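Local coordinates for protein type II restriction enzyme MunI (Mycoplasma, PDB 1D02) that recognises the double-stranded DNA sequence 5'-CAATTG-3' as a homodimer and cleaves it after the first C, leaving terminal 5'-phosphates, at residues N26-F31 with L42-K47; A33-T38 with Q191-K196; N176-R181 with G186-Q191. The protein carries 1 engineered substitution. All coordinates share one frame; numbering follows the deposited sequence.

Contact 1 (N26-F31 with L42-K47); sequences NLYNVF and LYEKPK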
loop_
_atom_site.group_PDB
_atom_site.type_symbol
_atom_site.label_atom_id
_atom_site.label_comp_id
_atom_site.label_asym_id
_atom_site.label_seq_id
_atom_site.Cartn_x
_atom_site.Cartn_y
_atom_site.Cartn_z
ATOM N N ASN D 26 -20.505 15.130 -5.342
ATOM C CA ASN D 26 -19.205 14.462 -5.380
ATOM C C ASN D 26 -18.505 14.942 -4.093
ATOM O O ASN D 26 -19.048 15.807 -3.385
ATOM C CB ASN D 26 -18.415 14.822 -6.633
ATOM C CG ASN D 26 -18.265 16.312 -6.824
ATOM O OD1 ASN D 26 -17.622 16.986 -6.024
ATOM N ND2 ASN D 26 -18.865 16.837 -7.897
ATOM N N LEU D 27 -17.343 14.384 -3.771
ATOM C CA LEU D 27 -16.686 14.762 -2.510
ATOM C C LEU D 27 -16.375 16.247 -2.405
ATOM O O LEU D 27 -16.479 16.852 -1.322
ATOM C CB LEU D 27 -15.397 13.952 -2.296
ATOM C CG LEU D 27 -14.651 14.186 -0.966
ATOM C CD1 LEU D 27 -14.037 12.842 -0.535
ATOM C CD2 LEU D 27 -13.571 15.267 -1.100
ATOM N N TYR D 28 -15.983 16.836 -3.523
ATOM C CA TYR D 28 -15.635 18.248 -3.546
ATOM C C TYR D 28 -16.798 19.207 -3.334
ATOM O O TYR D 28 -16.708 20.099 -2.463
ATOM C CB TYR D 28 -14.901 18.578 -4.844
ATOM C CG TYR D 28 -13.728 17.661 -5.057
ATOM C CD1 TYR D 28 -13.836 16.504 -5.852
ATOM C CD2 TYR D 28 -12.522 17.913 -4.429
ATOM C CE1 TYR D 28 -12.734 15.628 -5.998
ATOM C CE2 TYR D 28 -11.441 17.067 -4.569
ATOM C CZ TYR D 28 -11.543 15.935 -5.342
ATOM O OH TYR D 28 -10.441 15.114 -5.423
ATOM N N ASN D 29 -17.887 19.075 -4.090
ATOM C CA ASN D 29 -18.951 20.057 -3.842
ATOM C C ASN D 29 -19.632 19.848 -2.482
ATOM O O ASN D 29 -20.072 20.805 -1.850
ATOM C CB ASN D 29 -19.954 20.178 -5.028
ATOM C CG ASN D 29 -20.711 18.894 -5.353
ATOM O OD1 ASN D 29 -20.614 17.881 -4.674
ATOM N ND2 ASN D 29 -21.512 18.963 -6.418
ATOM N N VAL D 30 -19.636 18.614 -2.001
ATOM C CA VAL D 30 -20.216 18.296 -0.698
ATOM C C VAL D 30 -19.388 18.967 0.416
ATOM O O VAL D 30 -19.934 19.681 1.275
ATOM C CB VAL D 30 -20.252 16.752 -0.484
ATOM C CG1 VAL D 30 -20.380 16.381 1.003
ATOM C CG2 VAL D 30 -21.423 16.148 -1.284
ATOM N N PHE D 31 -18.070 18.773 0.412
ATOM C CA PHE D 31 -17.297 19.399 1.475
ATOM C C PHE D 31 -17.206 20.913 1.315
ATOM O O PHE D 31 -17.179 21.628 2.320
ATOM C CB PHE D 31 -15.895 18.774 1.589
ATOM C CG PHE D 31 -15.863 17.558 2.475
ATOM C CD1 PHE D 31 -15.668 16.282 1.945
ATOM C CD2 PHE D 31 -16.076 17.687 3.853
ATOM C CE1 PHE D 31 -15.681 15.171 2.770
ATOM C CE2 PHE D 31 -16.093 16.566 4.683
ATOM C CZ PHE D 31 -15.894 15.309 4.136
ATOM N N LEU D 42 -11.410 22.978 1.957
ATOM C CA LEU D 42 -11.100 21.751 1.238
ATOM C C LEU D 42 -10.178 22.137 0.087
ATOM O O LEU D 42 -10.438 23.119 -0.618
ATOM C CB LEU D 42 -12.363 21.127 0.632
ATOM C CG LEU D 42 -12.120 19.843 -0.174
ATOM C CD1 LEU D 42 -11.931 18.632 0.726
ATOM C CD2 LEU D 42 -13.290 19.657 -1.123
ATOM N N TYR D 43 -9.111 21.367 -0.112
ATOM C CA TYR D 43 -8.194 21.624 -1.225
ATOM C C TYR D 43 -8.353 20.446 -2.182
ATOM O O TYR D 43 -8.430 19.307 -1.741
ATOM C CB TYR D 43 -6.733 21.640 -0.758
ATOM C CG TYR D 43 -6.393 22.718 0.251
ATOM C CD1 TYR D 43 -5.723 22.405 1.441
ATOM C CD2 TYR D 43 -6.716 24.051 0.007
ATOM C CE1 TYR D 43 -5.374 23.407 2.361
ATOM C CE2 TYR D 43 -6.373 25.055 0.922
ATOM C CZ TYR D 43 -5.702 24.723 2.088
ATOM O OH TYR D 43 -5.341 25.723 2.971
ATOM N N GLU D 44 -8.431 20.739 -3.474
ATOM C CA GLU D 44 -8.498 19.717 -4.519
ATOM C C GLU D 44 -7.019 19.635 -4.963
ATOM O O GLU D 44 -6.360 20.640 -5.171
ATOM C CB GLU D 44 -9.461 20.208 -5.626
ATOM C CG GLU D 44 -10.889 20.400 -5.064
ATOM C CD GLU D 44 -11.835 21.301 -5.880
ATOM O OE1 GLU D 44 -11.709 21.363 -7.125
ATOM O OE2 GLU D 44 -12.736 21.929 -5.255
ATOM N N LYS D 45 -6.445 18.447 -5.034
ATOM C CA LYS D 45 -5.024 18.351 -5.413
ATOM C C LYS D 45 -4.016 19.313 -4.684
ATOM O O LYS D 45 -3.277 20.087 -5.310
ATOM C CB LYS D 45 -4.879 18.490 -6.947
ATOM C CG LYS D 45 -3.534 18.055 -7.523
ATOM C CD LYS D 45 -3.533 18.150 -9.049
ATOM C CE LYS D 45 -2.205 17.710 -9.650
ATOM N NZ LYS D 45 -2.182 17.927 -11.124
ATOM N N PRO D 46 -3.985 19.271 -3.343
ATOM C CA PRO D 46 -3.091 20.082 -2.490
ATOM C C PRO D 46 -1.641 19.843 -2.925
ATOM O O PRO D 46 -1.312 18.754 -3.390
ATOM C CB PRO D 46 -3.355 19.523 -1.092
ATOM C CG PRO D 46 -3.825 18.098 -1.382
ATOM C CD PRO D 46 -4.742 18.307 -2.532
ATOM N N LYS D 47 -0.778 20.845 -2.751
ATOM C CA LYS D 47 0.619 20.751 -3.166
ATOM C C LYS D 47 1.631 20.585 -2.037
ATOM O O LYS D 47 2.835 20.661 -2.273
ATOM C CB LYS D 47 0.971 21.993 -3.993
ATOM C CG LYS D 47 0.046 22.145 -5.199
ATOM C CD LYS D 47 0.574 23.146 -6.218
ATOM C CE LYS D 47 0.477 24.581 -5.762
ATOM N NZ LYS D 47 0.832 25.496 -6.914
#
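L42 reaches from the outermost strand of the sheet within this chain into the first two turns of helix 27-34, where Y28, F31 and L27 receive its two methyl branches. Its CG stands anti to the backbone N (chi1 179°), which carries the fork away from the strand. One branch, CD2, sits 3.7 Å from Y28 CA and 3.9 Å from F31 CB; the other, CD1, lies 4.2 Å from L27 CD2, so the leucine is wedged between helix residues one turn apart. F84 and I86 of the neighbouring strand also touch L42. The strand and helix segments run roughly antiparallel (157°), with axes 9.2 Å apart.

Toward solvent the contact changes character. The E44 and Y28 side chains cross obliquely, carboxylate and ring planes 60° apart; the modelled ring-to-CG spacing is doubtful and supports no claim of tightness. The Y28 hydroxyl bonds to the carbonyl of A83. At the helix start N26 and N29 form a capping box: N29 N gives to N26 OD1 at 2.9 Å, and N26 N to N29 OD1 at 2.8 Å. Cohesion between helix and strand therefore rests on apolar contact, while polar pairing secures the helix end and the tyrosine tip.

Contact 2 (A33-T38 with Q191-K196); sequences AVFEGT and QHFNEK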
loop_
_atom_site.group_PDB
_atom_site.type_symbol
_atom_site.label_atom_id
_atom_site.label_comp_id
_atom_site.label_asym_id
_atom_site.label_seq_id
_atom_site.Cartn_x
_atom_site.Cartn_y
_atom_site.Cartn_z
ATOM N N ALA D 33 -19.508 22.817 0.249
ATOM C CA ALA D 33 -20.746 23.376 0.784
ATOM C C ALA D 33 -20.763 23.351 2.307
ATOM O O ALA D 33 -21.073 24.354 2.960
ATOM C CB ALA D 33 -21.970 22.607 0.245
ATOM N N VAL D 34 -20.430 22.198 2.872
ATOM C CA VAL D 34 -20.480 22.034 4.318
ATOM C C VAL D 34 -19.429 22.860 5.070
ATOM O O VAL D 34 -19.542 23.102 6.297
ATOM C CB VAL D 34 -20.443 20.512 4.681
ATOM C CG1 VAL D 34 -19.008 19.999 4.948
ATOM C CG2 VAL D 34 -21.333 20.286 5.876
ATOM N N PHE D 35 -18.418 23.317 4.350
ATOM C CA PHE D 35 -17.399 24.153 4.980
ATOM C C PHE D 35 -17.660 25.648 4.822
ATOM O O PHE D 35 -16.892 26.472 5.344
ATOM C CB PHE D 35 -16.003 23.830 4.419
ATOM C CG PHE D 35 -15.453 22.485 4.850
ATOM C CD1 PHE D 35 -14.326 21.950 4.197
ATOM C CD2 PHE D 35 -16.007 21.777 5.916
ATOM C CE1 PHE D 35 -13.774 20.741 4.607
ATOM C CE2 PHE D 35 -15.459 20.568 6.333
ATOM C CZ PHE D 35 -14.331 20.048 5.670
ATOM N N GLU D 36 -18.729 26.024 4.121
ATOM C CA GLU D 36 -19.008 27.454 3.905
ATOM C C GLU D 36 -19.104 28.248 5.194
ATOM O O GLU D 36 -19.875 27.909 6.082
ATOM C CB GLU D 36 -20.309 27.663 3.118
ATOM C CG GLU D 36 -20.188 27.265 1.653
ATOM C CD GLU D 36 -21.502 27.398 0.899
ATOM O OE1 GLU D 36 -21.639 26.749 -0.163
ATOM O OE2 GLU D 36 -22.403 28.156 1.346
ATOM N N GLY D 37 -18.302 29.304 5.290
ATOM C CA GLY D 37 -18.346 30.134 6.483
ATOM C C GLY D 37 -17.659 29.556 7.698
ATOM O O GLY D 37 -17.701 30.169 8.769
ATOM N N THR D 38 -17.022 28.394 7.559
ATOM C CA THR D 38 -16.330 27.795 8.699
ATOM C C THR D 38 -14.822 27.997 8.573
ATOM O O THR D 38 -14.321 28.589 7.604
ATOM C CB THR D 38 -16.575 26.265 8.798
ATOM O OG1 THR D 38 -15.790 25.601 7.794
ATOM C CG2 THR D 38 -18.074 25.919 8.569
ATOM N N GLN D 191 -20.617 13.173 7.838
ATOM C CA GLN D 191 -20.789 12.699 9.213
ATOM C C GLN D 191 -19.590 11.854 9.632
ATOM O O GLN D 191 -19.165 11.913 10.784
ATOM C CB GLN D 191 -22.082 11.896 9.376
ATOM C CG GLN D 191 -23.335 12.767 9.266
ATOM C CD GLN D 191 -24.622 11.968 9.354
ATOM O OE1 GLN D 191 -24.690 10.866 8.772
ATOM N NE2 GLN D 191 -25.588 12.463 9.988
ATOM N N HIS D 192 -19.018 11.080 8.707
ATOM C CA HIS D 192 -17.854 10.272 9.076
ATOM C C HIS D 192 -16.718 11.201 9.503
ATOM O O HIS D 192 -16.106 11.007 10.555
ATOM C CB HIS D 192 -17.395 9.398 7.905
ATOM C CG HIS D 192 -16.296 8.445 8.266
ATOM N ND1 HIS D 192 -14.969 8.818 8.321
ATOM C CD2 HIS D 192 -16.339 7.148 8.661
ATOM C CE1 HIS D 192 -14.245 7.794 8.741
ATOM N NE2 HIS D 192 -15.054 6.772 8.958
ATOM N N PHE D 193 -16.421 12.196 8.675
ATOM C CA PHE D 193 -15.370 13.161 8.998
ATOM C C PHE D 193 -15.705 13.884 10.317
ATOM O O PHE D 193 -14.891 13.957 11.230
ATOM C CB PHE D 193 -15.276 14.217 7.889
ATOM C CG PHE D 193 -14.439 15.412 8.263
ATOM C CD1 PHE D 193 -13.051 15.330 8.294
ATOM C CD2 PHE D 193 -15.055 16.625 8.597
ATOM C CE1 PHE D 193 -12.276 16.445 8.652
ATOM C CE2 PHE D 193 -14.299 17.741 8.956
ATOM C CZ PHE D 193 -12.901 17.652 8.982
ATOM N N ASN D 194 -16.926 14.394 10.409
ATOM C CA ASN D 194 -17.354 15.154 11.582
ATOM C C ASN D 194 -17.221 14.410 12.909
ATOM O O ASN D 194 -16.704 14.951 13.899
ATOM C CB ASN D 194 -18.813 15.581 11.389
ATOM C CG ASN D 194 -19.263 16.587 12.400
ATOM O OD1 ASN D 194 -20.283 16.386 13.079
ATOM N ND2 ASN D 194 -18.523 17.680 12.524
ATOM N N GLU D 195 -17.673 13.168 12.918
ATOM C CA GLU D 195 -17.680 12.345 14.120
ATOM C C GLU D 195 -16.381 11.636 14.451
ATOM O O GLU D 195 -16.058 11.435 15.620
ATOM C CB GLU D 195 -18.795 11.299 14.006
ATOM C CG GLU D 195 -20.215 11.878 14.061
ATOM C CD GLU D 195 -21.290 10.927 13.506
ATOM O OE1 GLU D 195 -21.050 9.700 13.406
ATOM O OE2 GLU D 195 -22.393 11.423 13.168
ATOM N N LYS D 196 -15.610 11.291 13.426
ATOM C CA LYS D 196 -14.399 10.512 13.646
ATOM C C LYS D 196 -13.034 11.111 13.367
ATOM O O LYS D 196 -12.035 10.635 13.912
ATOM C CB LYS D 196 -14.528 9.216 12.853
ATOM C CG LYS D 196 -15.778 8.438 13.227
ATOM C CD LYS D 196 -16.063 7.309 12.271
ATOM C CE LYS D 196 -17.174 6.439 12.832
ATOM N NZ LYS D 196 -17.735 5.534 11.796
#
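F35 turns the CE2-CZ edge of its ring toward the face of F193, an offset edge-to-face pair whose centroids lie 5.9 Å apart with planes at 63°. The pair belongs to the alpha/beta fold of the PDDEXK nuclease clan, and it joins the exit of helix 27-34 to the C-terminal helix 186-197, where both lie against the sheet. F193 CE2 lies near the plane of the F35 ring, 4.0 Å from F35 CZ, whereas that same CZ meets the F193 ring obliquely. F35 CE2 is equally near, also 4.0 Å from F193 CE2, so a single carbon of F193 faces the bond between two edge carbons of F35. The rings of F31 and Y40 also meet F35, both at inclined angles, and I86 of strand 84-88 touches both phenylalanines.

The two aromatic side chains come from opposite directions. On F193, CG is anti to the backbone N (chi1 168°), and the ring leans from the helix toward the loop. Both phenylalanines are buried, yet the segments share just 64 Å² of surface: this one ring pair bridges them, and neighbouring parts of the chain enclose it.

The backbone on the F35 side is organised by a type II beta turn from F35 to T38, with G37 at the third position, where the positive phi of 76° by itself favours glycine. E36 lies in the turn, and its carbonyl accepts from the side-chain amide of N11. The turn closes through T38 N to F35 O at 2.9 Å, and T38 OG1 gives a second bond, 2.8 Å long, to F35 O from the same face of the carbonyl plane.

Contact 3 (N176-R181 with G186-Q191); sequences NYFMWR and GEKLVQ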
loop_
_atom_site.group_PDB
_atom_site.type_symbol
_atom_site.label_atom_id
_atom_site.label_comp_id
_atom_site.label_asym_id
_atom_site.label_seq_id
_atom_site.Cartn_x
_atom_site.Cartn_y
_atom_site.Cartn_z
ATOM N N ASN D 176 -10.054 5.425 9.379
ATOM C CA ASN D 176 -9.213 6.022 8.354
ATOM C C ASN D 176 -9.635 5.724 6.908
ATOM O O ASN D 176 -8.944 6.094 5.967
ATOM C CB ASN D 176 -7.747 5.679 8.620
ATOM C CG ASN D 176 -7.183 6.525 9.756
ATOM O OD1 ASN D 176 -6.891 6.018 10.838
ATOM N ND2 ASN D 176 -7.086 7.828 9.523
ATOM N N TYR D 177 -10.769 5.042 6.740
ATOM C CA TYR D 177 -11.320 4.887 5.393
ATOM C C TYR D 177 -12.826 5.049 5.511
ATOM O O TYR D 177 -13.379 4.949 6.616
ATOM C CB TYR D 177 -10.997 3.520 4.770
ATOM C CG TYR D 177 -11.765 2.369 5.366
ATOM C CD1 TYR D 177 -13.003 1.987 4.847
ATOM C CD2 TYR D 177 -11.256 1.676 6.450
ATOM C CE1 TYR D 177 -13.714 0.931 5.402
ATOM C CE2 TYR D 177 -11.942 0.618 7.014
ATOM C CZ TYR D 177 -13.170 0.247 6.487
ATOM O OH TYR D 177 -13.824 -0.812 7.057
ATOM N N PHE D 178 -13.488 5.350 4.398
ATOM C CA PHE D 178 -14.953 5.446 4.405
ATOM C C PHE D 178 -15.455 4.913 3.076
ATOM O O PHE D 178 -14.886 5.232 2.024
ATOM C CB PHE D 178 -15.429 6.894 4.583
ATOM C CG PHE D 178 -16.919 7.054 4.448
ATOM C CD1 PHE D 178 -17.786 6.648 5.475
ATOM C CD2 PHE D 178 -17.464 7.613 3.295
ATOM C CE1 PHE D 178 -19.178 6.807 5.346
ATOM C CE2 PHE D 178 -18.850 7.772 3.160
ATOM C CZ PHE D 178 -19.701 7.373 4.181
ATOM N N MET D 179 -16.507 4.102 3.132
ATOM C CA MET D 179 -17.123 3.508 1.940
ATOM C C MET D 179 -18.316 4.387 1.570
ATOM O O MET D 179 -19.347 4.334 2.248
ATOM C CB MET D 179 -17.637 2.092 2.251
ATOM C CG MET D 179 -16.574 1.131 2.709
ATOM S SD MET D 179 -15.662 0.508 1.300
ATOM C CE MET D 179 -14.517 -0.617 2.079
ATOM N N TRP D 180 -18.186 5.191 0.513
ATOM C CA TRP D 180 -19.278 6.070 0.106
ATOM C C TRP D 180 -20.016 5.303 -0.985
ATOM O O TRP D 180 -19.612 5.302 -2.144
ATOM C CB TRP D 180 -18.726 7.399 -0.417
ATOM C CG TRP D 180 -19.771 8.498 -0.479
ATOM C CD1 TRP D 180 -21.004 8.496 0.122
ATOM C CD2 TRP D 180 -19.671 9.737 -1.190
ATOM N NE1 TRP D 180 -21.677 9.661 -0.178
ATOM C CE2 TRP D 180 -20.883 10.437 -0.984
ATOM C CE3 TRP D 180 -18.676 10.322 -1.983
ATOM C CZ2 TRP D 180 -21.127 11.685 -1.544
ATOM C CZ3 TRP D 180 -18.920 11.584 -2.546
ATOM C CH2 TRP D 180 -20.133 12.247 -2.323
ATOM N N ARG D 181 -21.115 4.665 -0.583
ATOM C CA ARG D 181 -21.875 3.810 -1.486
ATOM C C ARG D 181 -22.731 4.511 -2.523
ATOM O O ARG D 181 -23.117 5.668 -2.349
ATOM C CB ARG D 181 -22.706 2.821 -0.646
ATOM C CG ARG D 181 -21.794 1.937 0.239
ATOM C CD ARG D 181 -22.473 0.799 1.038
ATOM N NE ARG D 181 -21.397 -0.079 1.517
ATOM C CZ ARG D 181 -20.812 -0.003 2.711
ATOM N NH1 ARG D 181 -21.210 0.893 3.616
ATOM N NH2 ARG D 181 -19.760 -0.762 2.969
ATOM N N GLY D 186 -24.309 13.034 0.438
ATOM C CA GLY D 186 -23.118 13.642 1.006
ATOM C C GLY D 186 -23.119 13.702 2.526
ATOM O O GLY D 186 -22.063 13.645 3.163
ATOM N N GLU D 187 -24.303 13.806 3.123
ATOM C CA GLU D 187 -24.407 13.870 4.567
ATOM C C GLU D 187 -23.650 12.742 5.290
ATOM O O GLU D 187 -22.917 12.997 6.252
ATOM C CB GLU D 187 -25.899 13.884 4.962
ATOM C CG GLU D 187 -26.149 13.973 6.460
ATOM C CD GLU D 187 -27.635 14.063 6.820
ATOM O OE1 GLU D 187 -28.451 13.327 6.213
ATOM O OE2 GLU D 187 -27.981 14.857 7.721
ATOM N N LYS D 188 -23.818 11.506 4.831
ATOM C CA LYS D 188 -23.138 10.378 5.446
ATOM C C LYS D 188 -21.609 10.518 5.371
ATOM O O LYS D 188 -20.907 10.177 6.323
ATOM C CB LYS D 188 -23.579 9.092 4.744
ATOM C CG LYS D 188 -23.001 7.839 5.337
ATOM C CD LYS D 188 -24.024 7.107 6.193
ATOM C CE LYS D 188 -23.588 5.651 6.411
ATOM N NZ LYS D 188 -23.753 4.756 5.189
ATOM N N LEU D 189 -21.115 11.000 4.232
ATOM C CA LEU D 189 -19.684 11.214 4.018
ATOM C C LEU D 189 -19.167 12.239 5.035
ATOM O O LEU D 189 -18.160 12.008 5.715
ATOM C CB LEU D 189 -19.424 11.729 2.587
ATOM C CG LEU D 189 -17.997 12.198 2.278
ATOM C CD1 LEU D 189 -17.052 11.005 2.277
ATOM C CD2 LEU D 189 -17.971 12.917 0.912
ATOM N N VAL D 190 -19.868 13.355 5.142
ATOM C CA VAL D 190 -19.446 14.408 6.068
ATOM C C VAL D 190 -19.578 13.947 7.525
ATOM O O VAL D 190 -18.713 14.262 8.362
ATOM C CB VAL D 190 -20.245 15.745 5.836
ATOM C CG1 VAL D 190 -19.749 16.821 6.807
ATOM C CG2 VAL D 190 -20.030 16.256 4.394
ATOM N N GLN D 191 -20.617 13.173 7.838
ATOM C CA GLN D 191 -20.789 12.699 9.213
ATOM C C GLN D 191 -19.590 11.854 9.632
ATOM O O GLN D 191 -19.165 11.913 10.784
ATOM C CB GLN D 191 -22.082 11.896 9.376
ATOM C CG GLN D 191 -23.335 12.767 9.266
ATOM C CD GLN D 191 -24.622 11.968 9.354
ATOM O OE1 GLN D 191 -24.690 10.866 8.772
ATOM N NE2 GLN D 191 -25.588 12.463 9.988
HETATM O O HOH W 1 -20.923 3.953 4.373
#
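L189 stands between two aromatic side chains of strand 177-180, F178 and W180, and gives each a different methyl. Strand 177-180 and helix 186-197, joined by a four-residue connection in the alpha/beta fold of the PDDEXK clan, have segment axes that run nearly antiparallel.

With chi1 at 171°, the leucine places CG opposite its backbone N and sends CD2 over the indole face: the methyl is 3.8 Å from the centroid of the W180 six-membered ring and close to the ring normal, a clear CH-pi contact. CD1 turns instead to the phenylalanine, 3.6 Å from F178 CD2; the extended chi1 of F178, 174°, carries its ring out to this methyl and to K188. W180 CZ2 also approaches G186 CA obliquely, at 3.8 Å, while NE1 bonds to the carbonyl of S185.

K188 is the bent member. Its CG meets the F178 ring at the edge, in plane, 3.5 Å from CZ. There the chain turns, with chi2 at 103°, away from a staggered value, and it bends again at chi4. R181 NH1 lies 4.9 Å from K188 NZ; R181 NE bonds to T157 O, and K188 NZ has a long, weak ion pair with E184. The ammonium reaches a water that links the two segments, donating to M179 O at 2.7 Å and accepting from K188 NZ at 3.1 Å.

How the contacts relate
From the N terminus, the first segment met along the chain lies on helix 27-34, and contact 1 closes a short loop by bringing it onto strand 40-44. Contact 2 starts on the end of that same helix, before the second segment of contact 1, and closes only at 191-196, so the two cross. Contact 3 joins strand 177-180 to helix 186-197 across a four-residue connection and lies nested inside the long loop of contact 2, sharing Q191 with it. The two strands are the outermost of the sheet within the chain. Helices 27-34 and 186-197 bridge them, meeting directly where V30 CG1 lies 3.4 Å from V190 CG2 and F31 CE1 3.7 Å from L189 CD2.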